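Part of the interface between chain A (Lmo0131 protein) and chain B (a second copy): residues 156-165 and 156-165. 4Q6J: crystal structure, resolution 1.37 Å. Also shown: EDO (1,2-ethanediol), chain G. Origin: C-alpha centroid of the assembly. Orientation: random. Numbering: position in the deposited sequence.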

ATOM      1  N   ASP A 156     -17.266  -1.694  -2.548  1.00 13.86           N
ATOM      2  CA  ASP A 156     -16.405  -0.711  -3.198  1.00 19.26           C
ATOM      3  C   ASP A 156     -15.733  -1.253  -4.444  1.00 14.10           C
ATOM      4  O   ASP A 156     -14.543  -1.093  -4.640  1.00 17.29           O
ATOM      5  CB  ASP A 156     -15.350  -0.168  -2.224  1.00 20.01           C
ATOM      6  CG  ASP A 156     -15.955   0.600  -1.056  1.00 26.57           C
ATOM      7  OD1 ASP A 156     -17.130   1.010  -1.127  1.00 35.05           O
ATOM      8  OD2 ASP A 156     -15.245   0.799  -0.056  1.00 40.65           O
ATOM      9  N   PHE A 157     -16.497  -1.929  -5.274  1.00 14.95           N
ATOM     10  CA  PHE A 157     -15.954  -2.412  -6.512  1.00 12.04           C
ATOM     11  C   PHE A 157     -15.468  -1.220  -7.335  1.00 19.56           C
ATOM     12  O   PHE A 157     -16.092  -0.176  -7.361  1.00 23.98           O
ATOM     13  CB  PHE A 157     -17.027  -3.167  -7.266  1.00 16.70           C
ATOM     14  CG  PHE A 157     -16.522  -3.859  -8.488  1.00 16.05           C
ATOM     15  CD1 PHE A 157     -16.476  -3.205  -9.709  1.00 15.94           C
ATOM     16  CD2 PHE A 157     -16.072  -5.155  -8.421  1.00 16.31           C
ATOM     17  CE1 PHE A 157     -15.991  -3.842 -10.826  1.00 15.81           C
ATOM     18  CE2 PHE A 157     -15.592  -5.797  -9.546  1.00 17.39           C
ATOM     19  CZ  PHE A 157     -15.555  -5.141 -10.741  1.00 15.80           C
ATOM     20  N   GLY A 158     -14.336  -1.377  -8.003  1.00 22.31           N
ATOM     21  CA  GLY A 158     -13.771  -0.282  -8.771  1.00 27.82           C
ATOM     22  C   GLY A 158     -12.654   0.396  -8.008  1.00 37.72           C
ATOM     23  O   GLY A 158     -11.622   0.764  -8.589  1.00 44.15           O
ATOM     24  N   LYS A 159     -12.816   0.495  -6.690  1.00 31.90           N
ATOM     25  CA  LYS A 159     -11.875   1.139  -5.766  1.00 30.38           C
ATOM     26  C   LYS A 159     -10.774   0.206  -5.245  1.00 32.90           C
ATOM     27  O   LYS A 159     -11.034  -0.869  -4.731  1.00 20.02           O
ATOM     28  CB  LYS A 159     -12.663   1.743  -4.588  1.00 30.63           C
ATOM     29  CG  LYS A 159     -12.104   3.023  -3.998  1.00 36.97           C
ATOM     30  CD  LYS A 159     -12.478   3.169  -2.533  1.00 42.70           C
ATOM     31  CE  LYS A 159     -13.879   3.719  -2.366  1.00 36.32           C
ATOM     32  NZ  LYS A 159     -14.289   3.873  -0.943  1.00 43.96           N
ATOM     33  N   GLY A 160      -9.521   0.657  -5.333  1.00 53.01           N
ATOM     34  CA  GLY A 160      -8.413  -0.087  -4.761  1.00 49.84           C
ATOM     35  C   GLY A 160      -7.848  -1.219  -5.589  1.00 47.05           C
ATOM     36  O   GLY A 160      -7.892  -1.181  -6.794  1.00 54.09           O
ATOM     37  N   TYR A 161      -7.262  -2.205  -4.935  1.00 51.79           N
ATOM     38  CA  TYR A 161      -6.620  -3.307  -5.644  1.00 71.41           C
ATOM     39  C   TYR A 161      -7.512  -4.515  -6.035  1.00 37.12           C
ATOM     40  O   TYR A 161      -8.349  -4.987  -5.272  1.00 29.72           O
ATOM     41  CB  TYR A 161      -5.369  -3.784  -4.895  1.00 66.73           C
ATOM     42  CG  TYR A 161      -4.137  -2.937  -5.097  1.00 66.54           C
ATOM     43  CD1 TYR A 161      -3.322  -3.104  -6.204  1.00 67.37           C
ATOM     44  CD2 TYR A 161      -3.787  -1.980  -4.178  1.00 74.77           C
ATOM     45  CE1 TYR A 161      -2.197  -2.335  -6.383  1.00 69.24           C
ATOM     46  CE2 TYR A 161      -2.665  -1.204  -4.352  1.00 89.24           C
ATOM     47  CZ  TYR A 161      -1.872  -1.391  -5.453  1.00 74.63           C
ATOM     48  OH  TYR A 161      -0.751  -0.625  -5.611  1.00 65.17           O
ATOM     49  N   SER A 162      -7.310  -4.940  -7.270  1.00 30.94           N
ATOM     50  CA  SER A 162      -7.708  -6.232  -7.794  1.00 41.13           C
ATOM     51  C   SER A 162      -9.200  -6.610  -7.804  1.00 26.79           C
ATOM     52  O   SER A 162      -9.538  -7.748  -7.614  1.00 30.85           O
ATOM     53  CB  SER A 162      -6.933  -7.307  -7.042  1.00 47.60           C
ATOM     54  OG  SER A 162      -5.608  -6.900  -6.855  1.00 49.98           O
ATOM     55  N   SER A 163     -10.066  -5.649  -8.055  1.00 19.33           N
ATOM     56  CA  SER A 163     -11.492  -5.843  -8.004  1.00 16.52           C
ATOM     57  C   SER A 163     -11.869  -6.971  -8.962  1.00 16.61           C
ATOM     58  O   SER A 163     -12.525  -7.935  -8.569  1.00 18.02           O
ATOM     59  CB  SER A 163     -12.223  -4.533  -8.321  1.00 14.75           C
ATOM     60  OG  SER A 163     -12.104  -3.619  -7.249  1.00 16.97           O
ATOM     61  N   LEU A 164     -11.390  -6.872 -10.198  1.00 15.88           N
ATOM     62  CA  LEU A 164     -11.647  -7.884 -11.201  1.00 12.06           C
ATOM     63  C   LEU A 164     -11.004  -9.223 -10.821  1.00 17.17           C
ATOM     64  O   LEU A 164     -11.520 -10.274 -11.182  1.00 18.67           O
ATOM     65  CB  LEU A 164     -11.127  -7.417 -12.550  1.00 14.24           C
ATOM     66  CG  LEU A 164     -11.906  -6.247 -13.129  1.00 15.11           C
ATOM     67  CD1 LEU A 164     -11.206  -5.659 -14.327  1.00 17.94           C
ATOM     68  CD2 LEU A 164     -13.313  -6.654 -13.500  1.00 16.75           C
ATOM     69  N   ALA A 165      -9.894  -9.177 -10.084  1.00 20.89           N
ATOM     70  CA  ALA A 165      -9.273 -10.396  -9.601  1.00 16.67           C
ATOM     71  C   ALA A 165     -10.124 -11.102  -8.542  1.00 22.07           C
ATOM     72  O   ALA A 165     -10.307 -12.318  -8.615  1.00 18.25           O
ATOM     73  CB  ALA A 165      -7.919 -10.130  -9.090  1.00 16.93           C
TER
ATOM     74  N   ASP B 156      -1.244  -2.843 -16.641  1.00 20.12           N
ATOM     75  CA  ASP B 156      -1.704  -3.600 -15.463  1.00 17.84           C
ATOM     76  C   ASP B 156      -3.201  -3.485 -15.237  1.00 15.59           C
ATOM     77  O   ASP B 156      -3.631  -3.424 -14.101  1.00 15.38           O
ATOM     78  CB  ASP B 156      -1.006  -3.082 -14.182  1.00 24.96           C
ATOM     79  CG  ASP B 156       0.399  -3.670 -13.954  1.00 32.69           C
ATOM     80  OD1 ASP B 156       0.995  -4.266 -14.873  1.00 40.60           O
ATOM     81  OD2 ASP B 156       0.914  -3.523 -12.821  1.00 33.36           O
ATOM     82  N   PHE B 157      -4.001  -3.442 -16.306  1.00 12.34           N
ATOM     83  CA  PHE B 157      -5.381  -3.095 -16.073  1.00 15.03           C
ATOM     84  C   PHE B 157      -6.035  -4.112 -15.158  1.00 16.52           C
ATOM     85  O   PHE B 157      -6.149  -5.280 -15.438  1.00 16.90           O
ATOM     86  CB  PHE B 157      -6.218  -2.931 -17.357  1.00 14.43           C
ATOM     87  CG  PHE B 157      -7.617  -2.442 -17.079  1.00 13.99           C
ATOM     88  CD1 PHE B 157      -8.615  -3.337 -16.772  1.00 24.31           C
ATOM     89  CD2 PHE B 157      -7.900  -1.099 -17.015  1.00 15.00           C
ATOM     90  CE1 PHE B 157      -9.881  -2.906 -16.481  1.00 18.23           C
ATOM     91  CE2 PHE B 157      -9.172  -0.663 -16.708  1.00 18.11           C
ATOM     92  CZ  PHE B 157     -10.162  -1.567 -16.447  1.00 20.27           C
ATOM     93  N   GLY B 158      -6.492  -3.574 -14.053  1.00 23.81           N
ATOM     94  CA  GLY B 158      -7.339  -4.205 -13.082  1.00 32.07           C
ATOM     95  C   GLY B 158      -6.558  -4.882 -11.990  1.00 35.07           C
ATOM     96  O   GLY B 158      -7.083  -5.059 -10.905  1.00 34.67           O
ATOM     97  N   LYS B 159      -5.325  -5.279 -12.277  1.00 34.58           N
ATOM     98  CA  LYS B 159      -4.391  -5.633 -11.221  1.00 37.63           C
ATOM     99  C   LYS B 159      -3.932  -4.412 -10.451  1.00 51.66           C
ATOM    100  O   LYS B 159      -4.011  -4.381  -9.239  1.00 45.80           O
ATOM    101  CB  LYS B 159      -3.185  -6.379 -11.789  1.00 34.32           C
ATOM    102  CG  LYS B 159      -2.013  -6.491 -10.824  1.00 37.80           C
ATOM    103  CD  LYS B 159      -0.784  -7.113 -11.464  1.00 34.51           C
ATOM    104  CE  LYS B 159       0.266  -7.419 -10.407  1.00 37.28           C
ATOM    105  NZ  LYS B 159       1.658  -7.400 -10.923  1.00 37.57           N
ATOM    106  N   GLY B 160      -3.518  -3.377 -11.181  1.00 71.36           N
ATOM    107  CA  GLY B 160      -2.976  -2.180 -10.568  1.00 67.63           C
ATOM    108  C   GLY B 160      -4.014  -1.411  -9.775  1.00 48.63           C
ATOM    109  O   GLY B 160      -5.168  -1.830  -9.674  1.00 59.44           O
ATOM    110  N   TYR B 161      -3.609  -0.301  -9.231  1.00 37.49           N
ATOM    111  CA  TYR B 161      -4.494   0.446  -8.409  1.00 49.95           C
ATOM    112  C   TYR B 161      -5.606   1.091  -9.212  1.00 55.23           C
ATOM    113  O   TYR B 161      -5.375   1.728 -10.218  1.00 76.73           O
ATOM    114  CB  TYR B 161      -3.690   1.508  -7.722  1.00 70.13           C
ATOM    115  CG  TYR B 161      -4.429   2.237  -6.662  1.00 78.85           C
ATOM    116  CD1 TYR B 161      -4.766   3.567  -6.821  1.00 88.88           C
ATOM    117  CD2 TYR B 161      -4.794   1.602  -5.501  1.00 72.38           C
ATOM    118  CE1 TYR B 161      -5.456   4.244  -5.841  1.00 81.63           C
ATOM    119  CE2 TYR B 161      -5.464   2.271  -4.515  1.00 79.65           C
ATOM    120  CZ  TYR B 161      -5.791   3.586  -4.691  1.00 73.86           C
ATOM    121  OH  TYR B 161      -6.467   4.225  -3.698  1.00 73.75           O
ATOM    122  N   SER B 162      -6.829   0.934  -8.747  1.00 37.09           N
ATOM    123  CA  SER B 162      -7.948   1.765  -9.171  1.00 18.07           C
ATOM    124  C   SER B 162      -7.962   1.941 -10.686  1.00 23.24           C
ATOM    125  O   SER B 162      -7.981   3.064 -11.189  1.00 20.39           O
ATOM    126  CB  SER B 162      -7.891   3.130  -8.484  1.00 33.49           C
ATOM    127  OG  SER B 162      -8.600   3.114  -7.257  1.00 33.70           O
ATOM    128  N   SER B 163      -7.952   0.824 -11.406  1.00 18.44           N
ATOM    129  CA  SER B 163      -7.888   0.853 -12.856  1.00 13.69           C
ATOM    130  C   SER B 163      -9.131   1.499 -13.446  1.00 12.20           C
ATOM    131  O   SER B 163      -9.075   2.141 -14.471  1.00 15.22           O
ATOM    132  CB  SER B 163      -7.713  -0.569 -13.396  1.00 21.16           C
ATOM    133  OG  SER B 163      -6.555  -1.150 -12.856  1.00 15.26           O
ATOM    134  N   LEU B 164     -10.266   1.260 -12.827  1.00 14.45           N
ATOM    135  CA  LEU B 164     -11.506   1.842 -13.314  1.00 18.93           C
ATOM    136  C   LEU B 164     -11.553   3.361 -13.233  1.00 15.67           C
ATOM    137  O   LEU B 164     -12.144   3.998 -14.078  1.00 16.47           O
ATOM    138  CB  LEU B 164     -12.725   1.212 -12.648  1.00 16.41           C
ATOM    139  CG  LEU B 164     -13.125  -0.085 -13.330  1.00 16.63           C
ATOM    140  CD1 LEU B 164     -14.397  -0.618 -12.698  1.00 19.19           C
ATOM    141  CD2 LEU B 164     -13.321   0.072 -14.821  1.00 18.54           C
ATOM    142  N   ALA B 165     -10.957   3.916 -12.180  1.00 15.56           N
ATOM    143  CA  ALA B 165     -10.901   5.364 -11.992  1.00 15.80           C
ATOM    144  C   ALA B 165      -9.931   6.016 -12.968  1.00 17.69           C
ATOM    145  O   ALA B 165     -10.192   7.091 -13.485  1.00 16.62           O
ATOM    146  CB  ALA B 165     -10.519   5.695 -10.609  1.00 14.91           C
TER
HETATM  147  C1  EDO G 305     -12.453   0.153   2.369  1.00 33.16           C
HETATM  148  O1  EDO G 305     -13.545   0.986   1.963  1.00 41.00           O
HETATM  149  C2  EDO G 305     -13.023  -0.980   3.193  1.00 22.44           C
HETATM  150  O2  EDO G 305     -13.660  -1.921   2.333  1.00 20.62           O
HETATM  151  O   HOH W   1     -10.802  -0.663 -10.827  1.00 16.01           O

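Two copies of the same loop and helix start meet here in an antiparallel, roughly twofold contact whose apolar ends are repeated while its polar centre is not, showing how identical sequences can pair without exact symmetry. The register runs Gly A158 opposite Leu B164, through Tyr A161 beside Tyr B161, to Ser A162 near Lys B159. At the ends, each leucine points toward the other chain and reaches a phenylalanine: Leu A164 CD1 lies 3.7 Å from Phe B157 CE1, and Leu B164 CD1 lies 4.1 Å from Phe A157 CE1. Gly B158 leaves room for Leu A164: an ideal CB there would sit 3.0 Å from Leu A164 CD1.

The direct hydrogen bonds fall on one side of the centre. Gly A160 N donates to Ser B162 OG (3.3 Å), and Ser B162 N donates to Gly A160 O (3.1 Å), so one glycine backbone engages both backbone and side chain of one serine. The reciprocal pair, Ser A162 N and Gly B160 O, stands 4.5 Å apart; instead, Ser A162 CA makes a CA-H...O contact with Gly B158 O at 3.4 Å. A water extends the bonded side, donating to Gly A158 O and accepting from Leu B164 N. Between these regions, Tyr B161 turns its edge toward the face of Tyr A161, an offset arrangement with planes at 60°.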